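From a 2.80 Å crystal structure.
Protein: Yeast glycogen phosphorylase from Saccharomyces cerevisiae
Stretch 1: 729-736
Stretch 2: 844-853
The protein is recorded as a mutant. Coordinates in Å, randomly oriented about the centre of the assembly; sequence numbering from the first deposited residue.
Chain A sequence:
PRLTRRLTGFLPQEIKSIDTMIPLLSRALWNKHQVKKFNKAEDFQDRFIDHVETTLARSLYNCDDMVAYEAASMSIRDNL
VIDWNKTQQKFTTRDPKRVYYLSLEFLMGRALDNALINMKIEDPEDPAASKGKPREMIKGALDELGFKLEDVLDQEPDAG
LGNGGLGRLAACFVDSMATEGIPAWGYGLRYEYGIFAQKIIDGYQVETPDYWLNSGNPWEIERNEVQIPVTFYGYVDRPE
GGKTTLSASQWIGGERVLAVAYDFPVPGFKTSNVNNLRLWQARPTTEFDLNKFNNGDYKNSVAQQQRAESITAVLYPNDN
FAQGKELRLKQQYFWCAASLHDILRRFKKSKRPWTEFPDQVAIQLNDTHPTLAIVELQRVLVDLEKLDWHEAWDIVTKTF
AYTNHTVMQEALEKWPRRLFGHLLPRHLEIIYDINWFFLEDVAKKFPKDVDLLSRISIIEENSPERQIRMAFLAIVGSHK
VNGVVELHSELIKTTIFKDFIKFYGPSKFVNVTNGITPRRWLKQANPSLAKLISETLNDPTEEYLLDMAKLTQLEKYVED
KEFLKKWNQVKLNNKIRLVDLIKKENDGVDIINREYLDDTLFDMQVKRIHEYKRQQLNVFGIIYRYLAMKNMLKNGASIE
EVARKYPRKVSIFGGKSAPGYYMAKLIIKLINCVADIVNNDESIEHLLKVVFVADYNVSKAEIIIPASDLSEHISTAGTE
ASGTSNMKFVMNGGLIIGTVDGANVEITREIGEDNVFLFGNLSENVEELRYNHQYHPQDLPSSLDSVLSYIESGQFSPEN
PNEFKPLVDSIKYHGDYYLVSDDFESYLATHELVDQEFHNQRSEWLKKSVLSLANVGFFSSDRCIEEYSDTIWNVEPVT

Stretch 1, residues 729-736: FVMNGGLI
Stretch 2 (844-853) EWLKKSVLSL

A glycine carbonyl caught by a serine hydroxyl is the single hydrogen bond between these two stretches. S849 OG donates to G733 O at 2.7 Å. Everything else across the contact is packing, and much of it involves backbone atoms of stretch 1 rather than side chains.

Stretch 2 is helical throughout, from E844 to L853, and the helix runs on at both ends. Its phi/psi values stay near -60/-45. E844 and K847 have no side-chain atoms modelled beyond CB. F729 and V730 are helical, in a helix that begins earlier in the chain. A type I beta turn spans V730 to G733, with M731 at -55/-11 and N732 at -118/17. G733 N closes the turn on V730 O at 2.8 Å. N732 N and G734 N both bond to F729 O, each at 3.1 Å. G733 has phi/psi 74/20, G734 -87/151, and the chain is extended as a strand by L735 (-101/155) and I736 (-107/135).

Two CA pairs set the register. G733 CA lies 4.2 Å from S849 CA. M731 CA lies 5.2 Å from L853 CA. The pairing runs in opposite sequence order: 731 to 733 goes forward as 853 to 849 goes back. Glycine suits position 733 twice over. Its positive phi favours glycine, and an ideal CB would lie 2.4 Å from S849 OG, a clash. G734 is different: a CB there would point away from the helix and have room.

S849 has chi1 t (-176°), with its CA-to-CB bond sideways to stretch 1. A small residue fits this close backbone approach, and its hydroxyl supplies the donor for the glycine carbonyl.

L735 makes the largest buried contribution. Its CA-to-CB bond points toward the helix, with chi1 m (-60°) and chi2 t (-159°). L735 CD1 sits over one face of the W845 ring, 3.5 Å from the centroid of the six-membered ring and 5° off the normal, a CH-pi contact. W845 has chi1 t (-169°) and chi2 -93°; its CB starts sideways, but the ring end comes nearer. L735 CD2 lies 3.7 Å from K848 CB. K848 (m, t, t, t) starts toward stretch 1, then its end leads away, and its amine is bonded elsewhere in the structure.

S852, chi1 m (-77°), turns its hydroxyl back to its own helix: S852 OG donates to K848 O at 3.0 Å. S852 CB is 4.0 Å from V730 O and 4.1 Å from V730 CG1. V730, chi1 t (170°), is apolar and suits this buried place.

L853 covers the turn, with chi1 off-well at -109° and chi2 m (-74°). L853 CD2 lies 3.0 Å from G733 N, tight for a methyl, and 3.3 Å from M731 O. M731 (t, t, m) and N732 (chi1 m, chi2 -82°) point away at CB, so the turn offers its backbone to this methyl.

The contact buries 446 Å², summed over both sides. All of stretch 1 is buried in the assembly; K848 is partly exposed.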

ATOM      1  N   PHE A 729      31.416   5.032 -17.851  1.00  8.38           N
ATOM      2  CA  PHE A 729      32.781   4.783 -17.436  1.00  5.36           C
ATOM      3  C   PHE A 729      33.684   5.844 -18.028  1.00 11.25           C
ATOM      4  O   PHE A 729      34.520   6.416 -17.311  1.00 17.76           O
ATOM      5  CB  PHE A 729      33.257   3.440 -17.902  1.00  2.00           C
ATOM      6  CG  PHE A 729      32.720   2.309 -17.052  1.00  4.00           C
ATOM      7  CD1 PHE A 729      33.214   2.111 -15.760  1.00  6.43           C
ATOM      8  CD2 PHE A 729      31.725   1.474 -17.542  1.00  6.79           C
ATOM      9  CE1 PHE A 729      32.714   1.088 -14.964  1.00  2.00           C
ATOM     10  CE2 PHE A 729      31.225   0.450 -16.735  1.00  6.72           C
ATOM     11  CZ  PHE A 729      31.715   0.258 -15.451  1.00  3.80           C
ATOM     12  N   VAL A 730      33.503   6.190 -19.303  1.00 10.01           N
ATOM     13  CA  VAL A 730      34.359   7.186 -19.921  1.00 10.72           C
ATOM     14  C   VAL A 730      34.219   8.520 -19.205  1.00 11.79           C
ATOM     15  O   VAL A 730      35.251   9.048 -18.767  1.00 12.12           O
ATOM     16  CB  VAL A 730      34.004   7.288 -21.413  1.00 11.35           C
ATOM     17  CG1 VAL A 730      34.684   8.471 -22.072  1.00  6.50           C
ATOM     18  CG2 VAL A 730      34.503   6.022 -22.098  1.00  5.00           C
ATOM     19  N   MET A 731      32.996   9.020 -18.942  1.00 10.56           N
ATOM     20  CA  MET A 731      32.752  10.291 -18.222  1.00  9.87           C
ATOM     21  C   MET A 731      33.409  10.416 -16.837  1.00 10.01           C
ATOM     22  O   MET A 731      33.461  11.473 -16.206  1.00  2.00           O
ATOM     23  CB  MET A 731      31.234  10.473 -18.076  1.00 15.27           C
ATOM     24  CG  MET A 731      30.693  11.810 -17.548  1.00 12.57           C
ATOM     25  SD  MET A 731      28.931  11.984 -17.945  1.00 17.88           S
ATOM     26  CE  MET A 731      29.050  12.227 -19.699  1.00  6.13           C
ATOM     27  N   ASN A 732      33.919   9.293 -16.349  1.00 11.43           N
ATOM     28  CA  ASN A 732      34.515   9.242 -15.050  1.00 14.54           C
ATOM     29  C   ASN A 732      35.986   8.858 -15.111  1.00 14.88           C
ATOM     30  O   ASN A 732      36.568   8.471 -14.095  1.00 16.48           O
ATOM     31  CB  ASN A 732      33.669   8.261 -14.214  1.00 16.69           C
ATOM     32  CG  ASN A 732      32.385   8.883 -13.651  1.00 12.55           C
ATOM     33  OD1 ASN A 732      32.393   9.553 -12.618  1.00 10.19           O
ATOM     34  ND2 ASN A 732      31.222   8.693 -14.246  1.00 12.44           N
ATOM     35  N   GLY A 733      36.624   8.966 -16.287  1.00 12.95           N
ATOM     36  CA  GLY A 733      38.053   8.688 -16.448  1.00  9.77           C
ATOM     37  C   GLY A 733      38.443   7.213 -16.408  1.00 12.08           C
ATOM     38  O   GLY A 733      39.616   6.872 -16.186  1.00 18.74           O
ATOM     39  N   GLY A 734      37.513   6.298 -16.644  1.00 12.22           N
ATOM     40  CA  GLY A 734      37.838   4.887 -16.629  1.00 15.53           C
ATOM     41  C   GLY A 734      38.304   4.511 -18.011  1.00 18.87           C
ATOM     42  O   GLY A 734      37.888   5.166 -18.987  1.00 25.43           O
ATOM     43  N   LEU A 735      39.179   3.516 -18.167  1.00 17.87           N
ATOM     44  CA  LEU A 735      39.575   3.132 -19.512  1.00 13.76           C
ATOM     45  C   LEU A 735      38.816   1.880 -19.949  1.00 11.02           C
ATOM     46  O   LEU A 735      38.348   1.121 -19.105  1.00 16.40           O
ATOM     47  CB  LEU A 735      41.090   2.943 -19.525  1.00 14.39           C
ATOM     48  CG  LEU A 735      42.019   4.142 -19.167  1.00 16.95           C
ATOM     49  CD1 LEU A 735      43.389   3.843 -19.744  1.00 18.28           C
ATOM     50  CD2 LEU A 735      41.591   5.462 -19.804  1.00 10.85           C
ATOM     51  N   ILE A 736      38.620   1.634 -21.241  1.00 10.94           N
ATOM     52  CA  ILE A 736      37.810   0.546 -21.784  1.00  9.06           C
ATOM     53  C   ILE A 736      38.779  -0.490 -22.354  1.00 16.70           C
ATOM     54  O   ILE A 736      39.758  -0.091 -23.009  1.00 11.29           O
ATOM     55  CB  ILE A 736      36.915   1.007 -22.991  1.00  9.05           C
ATOM     56  CG1 ILE A 736      36.066   2.230 -22.640  1.00  6.60           C
ATOM     57  CG2 ILE A 736      36.065  -0.155 -23.465  1.00  2.00           C
ATOM     58  CD1 ILE A 736      35.058   2.169 -21.488  1.00  8.94           C
ATOM     59  N   GLU A 844      51.224   8.244 -18.083  1.00 29.51           N
ATOM     60  CA  GLU A 844      50.651   7.968 -19.388  1.00 26.78           C
ATOM     61  C   GLU A 844      49.200   7.517 -19.167  1.00 25.34           C
ATOM     62  O   GLU A 844      48.296   7.994 -19.848  1.00 24.20           O
ATOM     63  CB  GLU A 844      51.457   6.866 -20.056  1.00 24.87           C
ATOM     64  N   TRP A 845      48.924   6.664 -18.171  1.00 24.74           N
ATOM     65  CA  TRP A 845      47.578   6.215 -17.823  1.00 24.05           C
ATOM     66  C   TRP A 845      46.639   7.379 -17.485  1.00 25.61           C
ATOM     67  O   TRP A 845      45.510   7.492 -17.978  1.00 25.58           O
ATOM     68  CB  TRP A 845      47.665   5.280 -16.630  1.00 18.84           C
ATOM     69  CG  TRP A 845      46.364   4.556 -16.365  1.00 22.57           C
ATOM     70  CD1 TRP A 845      45.456   5.069 -15.485  1.00 20.14           C
ATOM     71  CD2 TRP A 845      45.959   3.371 -16.930  1.00 23.31           C
ATOM     72  NE1 TRP A 845      44.469   4.215 -15.486  1.00 25.86           N
ATOM     73  CE2 TRP A 845      44.714   3.194 -16.321  1.00 24.85           C
ATOM     74  CE3 TRP A 845      46.420   2.430 -17.842  1.00 18.77           C
ATOM     75  CZ2 TRP A 845      43.917   2.083 -16.604  1.00 25.06           C
ATOM     76  CZ3 TRP A 845      45.631   1.316 -18.136  1.00 25.30           C
ATOM     77  CH2 TRP A 845      44.390   1.141 -17.521  1.00 29.12           C
ATOM     78  N   LEU A 846      47.117   8.279 -16.634  1.00 25.76           N
ATOM     79  CA  LEU A 846      46.380   9.450 -16.202  1.00 25.19           C
ATOM     80  C   LEU A 846      46.074  10.421 -17.339  1.00 25.18           C
ATOM     81  O   LEU A 846      45.027  11.072 -17.360  1.00 26.16           O
ATOM     82  CB  LEU A 846      47.202  10.091 -15.083  1.00 24.99           C
ATOM     83  CG  LEU A 846      46.811   9.836 -13.588  1.00 26.41           C
ATOM     84  CD1 LEU A 846      46.018   8.554 -13.372  1.00 19.45           C
ATOM     85  CD2 LEU A 846      48.099   9.774 -12.791  1.00 25.60           C
ATOM     86  N   LYS A 847      46.923  10.483 -18.354  1.00 24.94           N
ATOM     87  CA  LYS A 847      46.673  11.321 -19.504  1.00 21.02           C
ATOM     88  C   LYS A 847      45.534  10.701 -20.268  1.00 20.30           C
ATOM     89  O   LYS A 847      44.666  11.445 -20.709  1.00 27.84           O
ATOM     90  CB  LYS A 847      47.886  11.394 -20.420  1.00 22.64           C
ATOM     91  N   LYS A 848      45.443   9.380 -20.393  1.00 20.23           N
ATOM     92  CA  LYS A 848      44.323   8.749 -21.094  1.00 24.08           C
ATOM     93  C   LYS A 848      42.986   9.038 -20.418  1.00 22.46           C
ATOM     94  O   LYS A 848      41.987   9.356 -21.064  1.00 21.12           O
ATOM     95  CB  LYS A 848      44.505   7.252 -21.150  1.00 30.49           C
ATOM     96  CG  LYS A 848      45.702   6.878 -22.006  1.00 39.24           C
ATOM     97  CD  LYS A 848      45.872   5.373 -22.074  1.00 40.35           C
ATOM     98  CE  LYS A 848      46.882   5.114 -23.161  1.00 40.17           C
ATOM     99  NZ  LYS A 848      46.901   3.698 -23.448  1.00 46.88           N
ATOM    100  N   SER A 849      42.986   8.999 -19.087  1.00 21.47           N
ATOM    101  CA  SER A 849      41.825   9.313 -18.280  1.00 18.19           C
ATOM    102  C   SER A 849      41.371  10.773 -18.441  1.00 18.84           C
ATOM    103  O   SER A 849      40.179  11.014 -18.696  1.00 20.48           O
ATOM    104  CB  SER A 849      42.202   8.975 -16.843  1.00 12.87           C
ATOM    105  OG  SER A 849      41.122   9.157 -15.945  1.00 17.88           O
ATOM    106  N   VAL A 850      42.272  11.776 -18.354  1.00 19.75           N
ATOM    107  CA  VAL A 850      41.913  13.199 -18.478  1.00 14.70           C
ATOM    108  C   VAL A 850      41.385  13.460 -19.870  1.00 16.52           C
ATOM    109  O   VAL A 850      40.356  14.107 -20.053  1.00 14.86           O
ATOM    110  CB  VAL A 850      43.123  14.132 -18.226  1.00  9.69           C
ATOM    111  CG1 VAL A 850      42.713  15.573 -18.414  1.00  6.64           C
ATOM    112  CG2 VAL A 850      43.591  14.026 -16.771  1.00  8.99           C
ATOM    113  N   LEU A 851      42.051  12.927 -20.883  1.00 19.44           N
ATOM    114  CA  LEU A 851      41.570  13.094 -22.229  1.00 19.25           C
ATOM    115  C   LEU A 851      40.218  12.424 -22.405  1.00 20.45           C
ATOM    116  O   LEU A 851      39.378  13.037 -23.081  1.00 27.77           O
ATOM    117  CB  LEU A 851      42.613  12.536 -23.181  1.00 16.44           C
ATOM    118  CG  LEU A 851      43.861  13.414 -23.252  1.00 16.57           C
ATOM    119  CD1 LEU A 851      44.898  12.682 -24.059  1.00 13.06           C
ATOM    120  CD2 LEU A 851      43.529  14.797 -23.812  1.00  7.64           C
ATOM    121  N   SER A 852      39.938  11.253 -21.815  1.00 17.21           N
ATOM    122  CA  SER A 852      38.617  10.640 -21.883  1.00 15.10           C
ATOM    123  C   SER A 852      37.537  11.632 -21.468  1.00 15.57           C
ATOM    124  O   SER A 852      36.662  11.983 -22.267  1.00 12.83           O
ATOM    125  CB  SER A 852      38.565   9.420 -20.976  1.00 10.15           C
ATOM    126  OG  SER A 852      39.231   8.328 -21.571  1.00  8.18           O
ATOM    127  N   LEU A 853      37.680  12.167 -20.252  1.00 17.60           N
ATOM    128  CA  LEU A 853      36.810  13.196 -19.698  1.00 15.86           C
ATOM    129  C   LEU A 853      36.582  14.381 -20.605  1.00 15.86           C
ATOM    130  O   LEU A 853      35.463  14.812 -20.868  1.00 20.81           O
ATOM    131  CB  LEU A 853      37.396  13.747 -18.439  1.00 17.65           C
ATOM    132  CG  LEU A 853      36.735  13.400 -17.177  1.00 21.42           C
ATOM    133  CD1 LEU A 853      35.423  14.197 -17.056  1.00 24.28           C
ATOM    134  CD2 LEU A 853      36.647  11.888 -17.127  1.00 19.61           C
TER